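Local structure of endo-beta-mannanase (Rhizomucor miehei, 4QP0) at residues A[19-30]-A[49-58]. The protein probably hydrolyses internal beta-1,4-mannosidic linkages in mannans, galactomannans and glucomannans, as expected of a secreted glycoside hydrolase family 5 enzyme. Numbering follows the deposited sequence.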
loop_
_atom_site.group_PDB
_atom_site.type_symbol
_atom_site.label_atom_id
_atom_site.label_comp_id
_atom_site.label_asym_id
_atom_site.label_seq_id
_atom_site.Cartn_x
_atom_site.Cartn_y
_atom_site.Cartn_z
ATOM N N PHE A 19 -13.617 6.518 -11.520
ATOM C CA PHE A 19 -12.170 6.558 -11.698
ATOM C C PHE A 19 -11.573 5.142 -11.685
ATOM O O PHE A 19 -11.333 4.558 -10.623
ATOM C CB PHE A 19 -11.560 7.458 -10.606
ATOM C CG PHE A 19 -10.088 7.750 -10.772
ATOM C CD1 PHE A 19 -9.510 7.898 -12.036
ATOM C CD2 PHE A 19 -9.282 7.934 -9.644
ATOM C CE1 PHE A 19 -8.154 8.182 -12.171
ATOM C CE2 PHE A 19 -7.930 8.221 -9.772
ATOM C CZ PHE A 19 -7.363 8.346 -11.036
ATOM N N TYR A 20 -11.370 4.591 -12.882
ATOM C CA TYR A 20 -10.656 3.323 -13.067
ATOM C C TYR A 20 -9.231 3.655 -13.481
ATOM O O TYR A 20 -9.022 4.515 -14.333
ATOM C CB TYR A 20 -11.309 2.452 -14.150
ATOM C CG TYR A 20 -12.683 1.921 -13.806
ATOM C CD1 TYR A 20 -12.838 0.726 -13.110
ATOM C CD2 TYR A 20 -13.831 2.604 -14.196
ATOM C CE1 TYR A 20 -14.095 0.234 -12.791
ATOM C CE2 TYR A 20 -15.095 2.118 -13.891
ATOM C CZ TYR A 20 -15.219 0.935 -13.183
ATOM O OH TYR A 20 -16.470 0.454 -12.875
ATOM N N PHE A 21 -8.254 2.979 -12.876
ATOM C CA PHE A 21 -6.865 3.228 -13.211
ATOM C C PHE A 21 -5.970 2.007 -13.072
ATOM O O PHE A 21 -6.283 1.075 -12.331
ATOM C CB PHE A 21 -6.312 4.388 -12.384
ATOM C CG PHE A 21 -6.304 4.138 -10.895
ATOM C CD1 PHE A 21 -5.190 3.586 -10.273
ATOM C CD2 PHE A 21 -7.403 4.486 -10.108
ATOM C CE1 PHE A 21 -5.175 3.378 -8.899
ATOM C CE2 PHE A 21 -7.392 4.281 -8.738
ATOM C CZ PHE A 21 -6.277 3.726 -8.135
ATOM N N GLU A 22 -4.868 2.012 -13.814
ATOM C CA GLU A 22 -3.711 1.209 -13.457
ATOM C C GLU A 22 -2.732 2.159 -12.777
ATOM O O GLU A 22 -2.413 3.213 -13.317
ATOM C CB GLU A 22 -3.069 0.555 -14.682
ATOM C CG GLU A 22 -1.815 -0.248 -14.359
ATOM C CD GLU A 22 -1.065 -0.698 -15.598
ATOM O OE1 GLU A 22 -1.649 -0.647 -16.702
ATOM O OE2 GLU A 22 0.111 -1.106 -15.474
ATOM N N GLY A 23 -2.289 1.805 -11.578
ATOM C CA GLY A 23 -1.292 2.595 -10.877
ATOM C C GLY A 23 0.004 1.823 -10.817
ATOM O O GLY A 23 0.141 0.807 -11.484
ATOM N N THR A 24 0.955 2.296 -10.016
ATOM C CA THR A 24 2.205 1.567 -9.825
ATOM C C THR A 24 2.741 1.709 -8.399
ATOM O O THR A 24 2.187 2.455 -7.599
ATOM C CB THR A 24 3.280 1.966 -10.863
ATOM O OG1 THR A 24 4.400 1.084 -10.745
ATOM C CG2 THR A 24 3.750 3.403 -10.667
ATOM N N ASN A 25 3.793 0.953 -8.089
ATOM C CA ASN A 25 4.502 1.079 -6.821
ATOM C C ASN A 25 5.892 1.659 -7.027
ATOM O O ASN A 25 6.521 1.441 -8.075
ATOM C CB ASN A 25 4.627 -0.268 -6.112
ATOM C CG ASN A 25 3.345 -0.697 -5.429
ATOM O OD1 ASN A 25 3.202 -0.557 -4.211
ATOM N ND2 ASN A 25 2.404 -1.224 -6.209
ATOM N N ALA A 26 6.341 2.419 -6.027
ATOM C CA ALA A 26 7.704 2.935 -5.935
ATOM C C ALA A 26 7.983 3.257 -4.472
ATOM O O ALA A 26 8.124 4.425 -4.092
ATOM C CB ALA A 26 7.896 4.166 -6.814
ATOM N N TYR A 27 8.051 2.204 -3.659
ATOM C CA TYR A 27 8.319 2.311 -2.228
ATOM C C TYR A 27 9.539 3.189 -1.932
ATOM O O TYR A 27 9.620 3.827 -0.873
ATOM C CB TYR A 27 8.525 0.909 -1.635
ATOM C CG TYR A 27 9.925 0.354 -1.818
ATOM C CD1 TYR A 27 10.902 0.548 -0.840
ATOM C CD2 TYR A 27 10.278 -0.356 -2.971
ATOM C CE1 TYR A 27 12.186 0.054 -1.003
ATOM C CE2 TYR A 27 11.562 -0.862 -3.139
ATOM C CZ TYR A 27 12.513 -0.652 -2.152
ATOM O OH TYR A 27 13.796 -1.139 -2.294
ATOM N N TYR A 28 10.469 3.213 -2.888
ATOM C CA TYR A 28 11.796 3.809 -2.728
ATOM C C TYR A 28 11.831 5.314 -2.989
ATOM O O TYR A 28 12.918 5.908 -3.062
ATOM C CB TYR A 28 12.800 3.102 -3.656
ATOM C CG TYR A 28 12.411 3.162 -5.122
ATOM C CD1 TYR A 28 12.904 4.165 -5.956
ATOM C CD2 TYR A 28 11.535 2.224 -5.672
ATOM C CE1 TYR A 28 12.546 4.228 -7.293
ATOM C CE2 TYR A 28 11.170 2.286 -7.009
ATOM C CZ TYR A 28 11.679 3.286 -7.813
ATOM O OH TYR A 28 11.319 3.346 -9.134
ATOM N N LEU A 29 10.662 5.937 -3.144
ATOM C CA LEU A 29 10.613 7.379 -3.381
ATOM C C LEU A 29 11.234 8.162 -2.222
ATOM O O LEU A 29 11.954 9.141 -2.440
ATOM C CB LEU A 29 9.185 7.848 -3.677
ATOM C CG LEU A 29 8.782 7.827 -5.162
ATOM C CD1 LEU A 29 7.281 8.033 -5.336
ATOM C CD2 LEU A 29 9.561 8.862 -5.966
ATOM N N MET A 30 10.970 7.695 -1.000
ATOM C CA MET A 30 11.507 8.299 0.217
ATOM C C MET A 30 13.047 8.358 0.316
ATOM O O MET A 30 13.583 9.081 1.149
ATOM C CB MET A 30 10.900 7.625 1.461
ATOM C CG MET A 30 11.217 6.148 1.627
ATOM S SD MET A 30 10.671 5.562 3.246
ATOM C CE MET A 30 11.099 3.825 3.143
ATOM N N LEU A 49 -0.137 6.451 -16.193
ATOM C CA LEU A 49 -0.445 6.030 -14.825
ATOM C C LEU A 49 -0.742 7.269 -13.993
ATOM O O LEU A 49 0.110 8.153 -13.895
ATOM C CB LEU A 49 0.731 5.262 -14.218
ATOM C CG LEU A 49 1.269 4.005 -14.914
ATOM C CD1 LEU A 49 2.617 3.614 -14.317
ATOM C CD2 LEU A 49 0.291 2.841 -14.846
ATOM N N PRO A 50 -1.953 7.354 -13.410
ATOM C CA PRO A 50 -2.319 8.533 -12.623
ATOM C C PRO A 50 -2.112 8.400 -11.105
ATOM O O PRO A 50 -2.269 9.389 -10.383
ATOM C CB PRO A 50 -3.811 8.688 -12.927
ATOM C CG PRO A 50 -4.287 7.291 -13.167
ATOM C CD PRO A 50 -3.111 6.465 -13.628
ATOM N N VAL A 51 -1.775 7.203 -10.629
ATOM C CA VAL A 51 -1.619 6.972 -9.185
ATOM C C VAL A 51 -0.366 6.160 -8.881
ATOM O O VAL A 51 -0.040 5.217 -9.608
ATOM C CB VAL A 51 -2.838 6.231 -8.567
ATOM C CG1 VAL A 51 -2.606 5.943 -7.086
ATOM C CG2 VAL A 51 -4.119 7.036 -8.729
ATOM N N VAL A 52 0.320 6.511 -7.793
ATOM C CA VAL A 52 1.423 5.693 -7.299
ATOM C C VAL A 52 1.312 5.399 -5.779
ATOM O O VAL A 52 0.974 6.275 -4.971
ATOM C CB VAL A 52 2.799 6.277 -7.729
ATOM C CG1 VAL A 52 3.049 7.648 -7.115
ATOM C CG2 VAL A 52 3.941 5.317 -7.427
ATOM N N ARG A 53 1.563 4.142 -5.422
ATOM C CA ARG A 53 1.588 3.700 -4.046
ATOM C C ARG A 53 3.038 3.671 -3.594
ATOM O O ARG A 53 3.912 3.235 -4.341
ATOM C CB ARG A 53 0.994 2.307 -3.955
ATOM C CG ARG A 53 0.855 1.774 -2.544
ATOM C CD ARG A 53 0.054 0.490 -2.553
ATOM N NE ARG A 53 0.126 -0.190 -1.268
ATOM C CZ ARG A 53 1.055 -1.079 -0.937
ATOM N NH1 ARG A 53 2.009 -1.411 -1.803
ATOM N NH2 ARG A 53 1.030 -1.638 0.266
ATOM N N THR A 54 3.292 4.149 -2.379
ATOM C CA THR A 54 4.660 4.278 -1.874
ATOM C C THR A 54 4.720 4.360 -0.346
ATOM O O THR A 54 3.715 4.613 0.310
ATOM C CB THR A 54 5.401 5.479 -2.521
ATOM O OG1 THR A 54 6.762 5.523 -2.068
ATOM C CG2 THR A 54 4.715 6.801 -2.199
ATOM N N TRP A 55 5.921 4.154 0.188
ATOM C CA TRP A 55 6.206 4.096 1.625
ATOM C C TRP A 55 6.205 5.451 2.284
ATOM O O TRP A 55 6.861 6.376 1.790
ATOM C CB TRP A 55 7.588 3.472 1.825
ATOM C CG TRP A 55 7.688 1.965 1.667
ATOM C CD1 TRP A 55 8.825 1.175 1.849
ATOM C CD2 TRP A 55 6.617 1.007 1.324
ATOM N NE1 TRP A 55 8.546 -0.150 1.639
ATOM C CE2 TRP A 55 7.243 -0.324 1.330
ATOM C CE3 TRP A 55 5.255 1.113 1.034
ATOM C CZ2 TRP A 55 6.524 -1.479 1.031
ATOM C CZ3 TRP A 55 4.543 -0.059 0.735
ATOM C CH2 TRP A 55 5.165 -1.325 0.734
ATOM N N LEU A 56 5.486 5.577 3.404
ATOM C CA LEU A 56 5.568 6.767 4.270
ATOM C C LEU A 56 5.877 6.351 5.710
ATOM O O LEU A 56 5.283 6.853 6.669
ATOM C CB LEU A 56 4.291 7.616 4.223
ATOM C CG LEU A 56 4.469 9.151 4.247
ATOM C CD1 LEU A 56 3.141 9.866 4.434
ATOM C CD2 LEU A 56 5.454 9.626 5.306
ATOM N N PHE A 57 6.804 5.411 5.829
ATOM C CA PHE A 57 7.340 4.940 7.094
ATOM C C PHE A 57 8.820 4.687 6.834
ATOM O O PHE A 57 9.209 4.391 5.696
ATOM C CB PHE A 57 6.652 3.639 7.530
ATOM C CG PHE A 57 6.823 2.502 6.551
ATOM C CD1 PHE A 57 7.858 1.583 6.704
ATOM C CD2 PHE A 57 5.956 2.358 5.467
ATOM C CE1 PHE A 57 8.026 0.554 5.796
ATOM C CE2 PHE A 57 6.118 1.328 4.558
ATOM C CZ PHE A 57 7.157 0.432 4.717
ATOM N N ASN A 58 9.645 4.835 7.865
ATOM C CA ASN A 58 11.081 4.583 7.738
ATOM C C ASN A 58 11.723 4.679 9.110
ATOM O O ASN A 58 12.148 5.750 9.533
ATOM C CB ASN A 58 11.744 5.555 6.743
ATOM C CG ASN A 58 13.129 5.104 6.315
ATOM O OD1 ASN A 58 13.886 4.545 7.111
ATOM N ND2 ASN A 58 13.474 5.349 5.045
#
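T24 and N25 pair in parallel with V52 and R53, joining the first two strands of the TIM barrel; helix 34-47 makes the crossover of this beta-alpha-beta unit. In the parallel-strand backbone bonding, T24 N donates to V51 O (3.1 Å), R53 N to T24 O (2.8 Å), and A26 N to R53 O. On the barrel-interior side the side chains of N25 and R53 run alongside each other in the same direction. R53 swings CG opposite its backbone N (chi1 -175°) and stays extended as far as NE, which brings NH1 within 2.8 Å of N25 OD1; the amide oxygen meets the guanidinium at its edge, although the two planes are turned 67° apart. Salt bridges to E171, E292 and E293 surround the same arginine, while N25 ND2 bonds to the E292 carbonyl, so both ends of the N25 amide are engaged. On the helix-facing side, T24 CG2 meets V52 CG2 and L49 CD1, and M44 covers T24 and V52. At the strand starts, V51 CG2 sits over the centre of the F21 ring in a CH-pi contact, 3.9 Å from its centroid, and P50 CG rests on F21 CB. At the C-terminal end of strand 51-55, Y27 CB makes a CH-pi contact over one face of the W55 indole, 3.3 Å from the centroid of the five-membered ring; F57 CZ lies over the opposite face, toward the rim, while M30 CE comes in at the edge. A26 O accepts two bonds, from L29 N and from T54 OG1 (2.7 Å), which reach it from opposite faces of its carbonyl plane.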